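Local coordinates for protein enoyl-CoA hydratase/isomerase (Mycobacterium abscessus, PDB 3QXZ) that probably acts as an enoyl-CoA hydratase or isomerase of the crotonase family, working on coenzyme A thioesters in fatty acid metabolism, at residues Q44-D47 with A51-V54; A159-L164 with A171-E176. One frame throughout, in Å; residues are numbered along the deposited sequence.

In the fold
The two contacts follow one another along the chain, contact 1 closing before contact 2 opens. They lie on opposite sides of the chain's centre, with centres about 30 Å apart and nearest atoms about 19 Å apart, so they do not touch. Contact 1 joins the end of helix 33-48 to the loop that leads into strand 54-59. Contact 2 joins helix 151-165 to helix 171-177, just before strand 182-184. Both strands belong to the same six-stranded mixed sheet. Each contact includes potassium ligands, in contact 2 Glu176 O. The first ion is bound within one chain, whereas the second joins three subunits of the trimer.

Contact 1: Q44-D47 with A51-V54; sequences QRLD and AVRV. With K (potassium ion), chain D; EDO (1,2-ethanediol), chain I; EDO (1,2-ethanediol), chain H.
Leu46 and Val52 meet on the packed side of this contact. Their side chains cross at a slant, and methyl CD2 of Leu46 lies 4.0 Å from CG2 of Val52. With CG1 of Val52 anti to the backbone N (chi1 174°), CG2 stands beside that N and faces the leucine. The leucine backbone comes closer: Leu46 O is 3.7 Å from Val52 CB. Ile13 and Ala18 of strands 8-14 and 17-23 touch both side chains.

A potassium ion joins the two backbones. It is bound by Leu46 O at 2.8 Å, Asp47 O at 2.8 Å and Val52 O at 2.6 Å. Asp49 O, Thr99 OG1 and a water complete the site. The first two carbonyls belong to the C-terminal end of helix 33-48, where the helix dipole would probably favour a cation. This helix is the connection of a beta-alpha-beta crossover in the crotonase fold. It links strand 17-23 to its parallel neighbour, strand 54-59, and the ion ties the helix end to the loop entering the second strand.

The other side is more open at Gln44 and Arg53, both partly exposed, and holds small molecules, probably from the crystallisation liquor. One ethanediol bridges Gln44 and Asp47: its O1 donates to Gln44 OE1, and its O2 donates to Asp47 OD2 at 2.6 Å and accepts from Gln44 NE2. Asp47 OD2 also accepts a bond from Arg98 N. A second ethanediol lies at the guanidinium edge of Arg53, whose NE reaches its O2 at 2.9 Å with a bent N-H...O angle of 134°.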
ATOM      1  N   GLN A  44      13.380  22.390   9.667  1.00 13.83           N
ATOM      2  CA  GLN A  44      12.748  23.635   9.249  1.00 14.92           C
ATOM      3  C   GLN A  44      13.750  24.598   8.596  1.00 15.12           C
ATOM      4  O   GLN A  44      13.494  25.159   7.521  1.00 14.88           O
ATOM      5  CB  GLN A  44      12.036  24.324  10.417  1.00 15.36           C
ATOM      6  CG  GLN A  44      11.247  25.569   9.957  1.00 19.00           C
ATOM      7  CD  GLN A  44      10.122  25.195   9.007  1.00 23.29           C
ATOM      8  OE1 GLN A  44       9.146  24.556   9.408  1.00 25.55           O
ATOM      9  NE2 GLN A  44      10.255  25.586   7.731  1.00 25.05           N
ATOM     10  N   ARG A  45      14.909  24.770   9.225  1.00 14.94           N
ATOM     11  CA  ARG A  45      15.923  25.686   8.708  1.00 15.33           C
ATOM     12  C   ARG A  45      16.447  25.205   7.357  1.00 14.80           C
ATOM     13  O   ARG A  45      16.599  26.001   6.428  1.00 15.63           O
ATOM     14  CB  ARG A  45      17.057  25.829   9.733  1.00 16.43           C
ATOM     15  CG  ARG A  45      18.238  26.634   9.225  1.00 18.87           C
ATOM     16  CD  ARG A  45      19.274  26.870  10.323  1.00 23.52           C
ATOM     17  NE  ARG A  45      19.547  25.658  11.090  1.00 25.32           N
ATOM     18  CZ  ARG A  45      20.303  24.645  10.671  1.00 25.82           C
ATOM     19  NH1 ARG A  45      20.883  24.681   9.469  1.00 28.03           N
ATOM     20  NH2 ARG A  45      20.468  23.588  11.459  1.00 27.10           N
ATOM     21  N   LEU A  46      16.718  23.902   7.244  1.00 13.65           N
ATOM     22  CA  LEU A  46      17.263  23.349   6.015  1.00 13.40           C
ATOM     23  C   LEU A  46      16.224  23.397   4.902  1.00 13.23           C
ATOM     24  O   LEU A  46      16.568  23.632   3.740  1.00 13.00           O
ATOM     25  CB  LEU A  46      17.794  21.919   6.237  1.00 13.22           C
ATOM     26  CG  LEU A  46      19.002  21.818   7.178  1.00 14.13           C
ATOM     27  CD1 LEU A  46      19.278  20.361   7.496  1.00 16.10           C
ATOM     28  CD2 LEU A  46      20.228  22.494   6.578  1.00 15.31           C
ATOM     29  N   ASP A  47      14.955  23.189   5.247  1.00 12.28           N
ATOM     30  CA  ASP A  47      13.899  23.309   4.251  1.00 12.75           C
ATOM     31  C   ASP A  47      13.857  24.724   3.677  1.00 13.16           C
ATOM     32  O   ASP A  47      13.712  24.906   2.459  1.00 12.35           O
ATOM     33  CB  ASP A  47      12.529  22.913   4.819  1.00 12.35           C
ATOM     34  CG  ASP A  47      11.508  22.610   3.737  1.00 10.94           C
ATOM     35  OD1 ASP A  47      11.890  22.093   2.669  1.00 12.16           O
ATOM     36  OD2 ASP A  47      10.323  22.864   3.973  1.00 11.90           O
ATOM     37  N   ALA A  51      19.674  26.845  -0.829  1.00 19.83           N
ATOM     38  CA  ALA A  51      20.883  26.153  -1.267  1.00 19.83           C
ATOM     39  C   ALA A  51      20.837  24.655  -0.967  1.00 18.46           C
ATOM     40  O   ALA A  51      21.647  23.895  -1.488  1.00 19.93           O
ATOM     41  CB  ALA A  51      22.101  26.778  -0.623  1.00 20.91           C
ATOM     42  N   VAL A  52      19.910  24.239  -0.108  1.00 15.42           N
ATOM     43  CA  VAL A  52      19.807  22.828   0.283  1.00 13.86           C
ATOM     44  C   VAL A  52      18.748  22.134  -0.580  1.00 12.32           C
ATOM     45  O   VAL A  52      17.541  22.428  -0.482  1.00 13.48           O
ATOM     46  CB  VAL A  52      19.509  22.650   1.778  1.00 14.15           C
ATOM     47  CG1 VAL A  52      19.275  21.161   2.115  1.00 12.96           C
ATOM     48  CG2 VAL A  52      20.662  23.199   2.650  1.00 14.40           C
ATOM     49  N   ARG A  53      19.216  21.239  -1.436  1.00 11.17           N
ATOM     50  CA  ARG A  53      18.365  20.493  -2.365  1.00 10.39           C
ATOM     51  C   ARG A  53      17.824  19.189  -1.783  1.00 10.10           C
ATOM     52  O   ARG A  53      16.717  18.757  -2.154  1.00 10.33           O
ATOM     53  CB  ARG A  53      19.121  20.194  -3.667  1.00 10.76           C
ATOM     54  CG  ARG A  53      19.473  21.451  -4.515  1.00 11.84           C
ATOM     55  CD  ARG A  53      18.249  22.234  -5.014  1.00 12.55           C
ATOM     56  NE  ARG A  53      17.233  21.293  -5.448  1.00 12.12           N
ATOM     57  CZ  ARG A  53      17.258  20.585  -6.566  1.00 11.91           C
ATOM     58  NH1 ARG A  53      18.171  20.792  -7.530  1.00 13.08           N
ATOM     59  NH2 ARG A  53      16.309  19.679  -6.748  1.00 12.26           N
ATOM     60  N   VAL A  54      18.597  18.568  -0.896  1.00 10.50           N
ATOM     61  CA  VAL A  54      18.240  17.264  -0.310  1.00 10.57           C
ATOM     62  C   VAL A  54      18.838  17.209   1.082  1.00 10.37           C
ATOM     63  O   VAL A  54      19.951  17.722   1.309  1.00 11.01           O
ATOM     64  CB  VAL A  54      18.822  16.063  -1.131  1.00 10.38           C
ATOM     65  CG1 VAL A  54      18.378  14.723  -0.552  1.00 11.40           C
ATOM     66  CG2 VAL A  54      18.459  16.141  -2.584  1.00 12.44           C
TER
HETATM   67  K     K D 262      15.739  23.671   1.020  1.00 12.72           K
HETATM   68  C1  EDO I 267       7.301  22.617   7.084  1.00 25.80           C
HETATM   69  O1  EDO I 267       6.911  23.543   8.106  1.00 29.89           O
HETATM   70  C2  EDO I 267       7.517  23.356   5.770  1.00 26.12           C
HETATM   71  O2  EDO I 267       8.793  24.014   5.785  1.00 22.37           O
HETATM   72  C1  EDO H 266      13.160  21.808  -2.789  1.00 23.33           C
HETATM   73  O1  EDO H 266      13.043  20.741  -3.732  1.00 23.42           O
HETATM   74  C2  EDO H 266      14.630  21.886  -2.416  1.00 19.42           C
HETATM   75  O2  EDO H 266      15.417  22.394  -3.522  1.00 17.59           O
HETATM   76  O   HOH W   1      14.464  24.988  -0.995  1.00 22.97           O

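Contact 2: A159-L164 with A171-E176; sequences AAELLL and AQRAVE. With K (potassium ion), chain E.
Glu161 and Arg173 reach each other because both side chains are stretched out. In each, CG is anti to the backbone N (chi1 178° in Glu161, -165° in Arg173), and the chain stays extended beyond it. The reach is needed, since even the nearest CA atoms of the two segments, those of Leu162 and Ala174, are 10.9 Å apart.

The two groups form an end-on, two-pronged salt bridge. Arg173 NH2 bonds to Glu161 OE1 at 2.8 Å, almost straight, on the syn side of that oxygen but tilted out of the carboxylate plane. NH1 reaches Glu161 OE2 at 3.2 Å and comes from above the carboxylate plane. The planes are 44° apart, so the pairing is twisted rather than flat. Both oxygens still lie near the guanidinium plane. Arg173 was deposited in two conformers, and this account holds for one of them.

The bridge joins helix 151-165 to helix 171-177 across the short link between them, in a region of the crotonase fold that meets a second subunit. Asn181 of that subunit donates from ND2 to Glu161 OE1, so this oxygen has partners in two chains. Leu216 of the second subunit packs on Ala160, and Thr212 of the same subunit on Leu163.

Within the second helix, Gln172 NE2 bonds to Glu176 OE2 at 3.0 Å, one turn on. Glu176 O binds a potassium ion at 2.9 Å. Three waters and Glu176 O of each of the other two subunits complete this site.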
ATOM      1  N   ALA A 159       1.797  -4.027   8.679  1.00  5.51           N
ATOM      2  CA  ALA A 159       1.769  -2.988   9.708  1.00  6.17           C
ATOM      3  C   ALA A 159       1.252  -3.532  11.032  1.00  6.59           C
ATOM      4  O   ALA A 159       1.868  -3.288  12.077  1.00  6.87           O
ATOM      5  CB  ALA A 159       0.937  -1.805   9.254  1.00  6.47           C
ATOM      6  N   ALA A 160       0.152  -4.282  11.005  1.00  6.55           N
ATOM      7  CA  ALA A 160      -0.401  -4.827  12.249  1.00  6.47           C
ATOM      8  C   ALA A 160       0.606  -5.755  12.918  1.00  7.25           C
ATOM      9  O   ALA A 160       0.756  -5.734  14.149  1.00  7.38           O
ATOM     10  CB  ALA A 160      -1.719  -5.550  11.959  1.00  7.62           C
ATOM     11  N   GLU A 161       1.277  -6.612  12.148  1.00  7.05           N
ATOM     12  CA  GLU A 161       2.246  -7.528  12.759  1.00  7.31           C
ATOM     13  C   GLU A 161       3.357  -6.723  13.441  1.00  7.17           C
ATOM     14  O   GLU A 161       3.695  -6.985  14.603  1.00  7.41           O
ATOM     15  CB  GLU A 161       2.859  -8.412  11.683  1.00  7.52           C
ATOM     16  CG  GLU A 161       3.906  -9.370  12.217  1.00 10.64           C
ATOM     17  CD  GLU A 161       4.604 -10.157  11.123  1.00 13.49           C
ATOM     18  OE1 GLU A 161       4.171 -10.165   9.964  1.00 11.48           O
ATOM     19  OE2 GLU A 161       5.647 -10.751  11.445  1.00 18.39           O
ATOM     20  N   LEU A 162       3.951  -5.744  12.760  1.00  6.75           N
ATOM     21  CA  LEU A 162       5.074  -5.021  13.343  0.70  7.33           C
ATOM     22  C   LEU A 162       4.624  -4.201  14.552  1.00  7.05           C
ATOM     23  O   LEU A 162       5.346  -4.154  15.560  1.00  7.84           O
ATOM     24  CB  LEU A 162       5.766  -4.152  12.286  0.70  8.10           C
ATOM     25  CG  LEU A 162       6.344  -4.934  11.100  0.70  9.09           C
ATOM     26  CD1 LEU A 162       7.118  -4.007  10.156  0.70 10.68           C
ATOM     27  CD2 LEU A 162       7.238  -6.095  11.571  0.70 11.03           C
ATOM     28  N   LEU A 163       3.442  -3.587  14.492  1.00  7.11           N
ATOM     29  CA  LEU A 163       2.995  -2.707  15.602  1.00  7.46           C
ATOM     30  C   LEU A 163       2.404  -3.464  16.782  1.00  7.96           C
ATOM     31  O   LEU A 163       2.608  -3.061  17.938  1.00  8.36           O
ATOM     32  CB  LEU A 163       1.987  -1.679  15.099  1.00  7.71           C
ATOM     33  CG  LEU A 163       2.504  -0.760  13.980  1.00  7.04           C
ATOM     34  CD1 LEU A 163       1.417   0.261  13.653  1.00  9.49           C
ATOM     35  CD2 LEU A 163       3.819  -0.085  14.371  1.00  9.37           C
ATOM     36  N   LEU A 164       1.671  -4.545  16.524  1.00  7.99           N
ATOM     37  CA  LEU A 164       0.989  -5.278  17.590  1.00  8.41           C
ATOM     38  C   LEU A 164       1.896  -6.299  18.245  1.00  9.11           C
ATOM     39  O   LEU A 164       1.678  -6.637  19.416  1.00  9.47           O
ATOM     40  CB  LEU A 164      -0.281  -5.963  17.071  1.00  7.97           C
ATOM     41  CG  LEU A 164      -1.402  -5.069  16.555  1.00  8.81           C
ATOM     42  CD1 LEU A 164      -2.558  -5.868  16.023  1.00  9.87           C
ATOM     43  CD2 LEU A 164      -1.902  -4.136  17.679  1.00 11.18           C
ATOM     44  N   ALA A 171      16.443  -6.000   7.203  1.00 11.59           N
ATOM     45  CA  ALA A 171      16.491  -5.064   6.079  1.00 11.83           C
ATOM     46  C   ALA A 171      15.876  -5.641   4.814  1.00 11.91           C
ATOM     47  O   ALA A 171      15.161  -4.949   4.077  1.00 11.70           O
ATOM     48  CB  ALA A 171      17.933  -4.644   5.795  1.00 12.49           C
ATOM     49  N   GLN A 172      16.157  -6.920   4.553  1.00 11.82           N
ATOM     50  CA  GLN A 172      15.594  -7.583   3.366  1.00 12.06           C
ATOM     51  C   GLN A 172      14.062  -7.625   3.403  1.00 11.23           C
ATOM     52  O   GLN A 172      13.408  -7.351   2.404  1.00 11.14           O
ATOM     53  CB  GLN A 172      16.203  -8.991   3.152  1.00 13.20           C
ATOM     54  CG  GLN A 172      15.624  -9.752   1.950  1.00 18.25           C
ATOM     55  CD  GLN A 172      15.944  -9.123   0.590  1.00 24.44           C
ATOM     56  OE1 GLN A 172      16.921  -8.368   0.438  1.00 26.85           O
ATOM     57  NE2 GLN A 172      15.123  -9.449  -0.415  1.00 27.29           N
ATOM     58  N   ARG A 173      13.491  -7.980   4.554  1.00 11.20           N
ATOM     59  CA  ARG A 173      12.042  -7.970   4.648  0.50 10.59           C
ATOM     60  C   ARG A 173      11.482  -6.549   4.517  1.00 10.60           C
ATOM     61  O   ARG A 173      10.421  -6.369   3.921  1.00 10.28           O
ATOM     62  CB  ARG A 173      11.540  -8.652   5.915  0.50 10.72           C
ATOM     63  CG  ARG A 173      10.057  -8.951   5.840  0.50 10.98           C
ATOM     64  CD  ARG A 173       9.508  -9.429   7.155  0.50 12.00           C
ATOM     65  NE  ARG A 173       8.073  -9.608   7.012  0.50  9.07           N
ATOM     66  CZ  ARG A 173       7.239  -9.746   8.033  0.50  9.27           C
ATOM     67  NH1 ARG A 173       7.707  -9.699   9.284  0.50  7.33           N
ATOM     68  NH2 ARG A 173       5.938  -9.914   7.791  0.50  9.21           N
ATOM     69  N   ALA A 174      12.211  -5.551   5.019  1.00 10.19           N
ATOM     70  CA  ALA A 174      11.792  -4.160   4.849  1.00  9.86           C
ATOM     71  C   ALA A 174      11.704  -3.785   3.372  1.00  9.01           C
ATOM     72  O   ALA A 174      10.767  -3.089   2.953  1.00  9.48           O
ATOM     73  CB  ALA A 174      12.729  -3.243   5.600  1.00  9.44           C
ATOM     74  N   VAL A 175      12.659  -4.239   2.559  1.00  9.02           N
ATOM     75  CA  VAL A 175      12.593  -3.971   1.128  1.00  9.49           C
ATOM     76  C   VAL A 175      11.466  -4.760   0.476  1.00  9.81           C
ATOM     77  O   VAL A 175      10.702  -4.207  -0.315  1.00 10.49           O
ATOM     78  CB  VAL A 175      13.937  -4.298   0.427  1.00  9.40           C
ATOM     79  CG1 VAL A 175      13.818  -4.146  -1.074  1.00 11.15           C
ATOM     80  CG2 VAL A 175      15.047  -3.421   0.971  1.00 11.41           C
ATOM     81  N   GLU A 176      11.344  -6.047   0.814  1.00 10.14           N
ATOM     82  CA  GLU A 176      10.311  -6.910   0.212  1.00 10.53           C
ATOM     83  C   GLU A 176       8.903  -6.367   0.440  1.00 11.05           C
ATOM     84  O   GLU A 176       8.044  -6.473  -0.426  1.00 13.12           O
ATOM     85  CB  GLU A 176      10.392  -8.337   0.770  1.00 12.15           C
ATOM     86  CG  GLU A 176      11.642  -9.087   0.308  1.00 15.05           C
ATOM     87  CD  GLU A 176      11.911 -10.339   1.110  1.00 19.22           C
ATOM     88  OE1 GLU A 176      11.189 -10.572   2.110  1.00 21.55           O
ATOM     89  OE2 GLU A 176      12.858 -11.084   0.736  1.00 22.53           O
TER
HETATM   90  K     K E 263       5.667  -6.363  -2.051  1.00 19.71           K
HETATM   91  O   HOH W   2       4.672  -7.199   0.414  1.00 23.21           O
HETATM   92  O   HOH W   3       3.801  -6.415  -4.192  1.00 18.69           O
HETATM   93  O   HOH W   4       7.170  -3.987  -1.970  1.00 24.59           O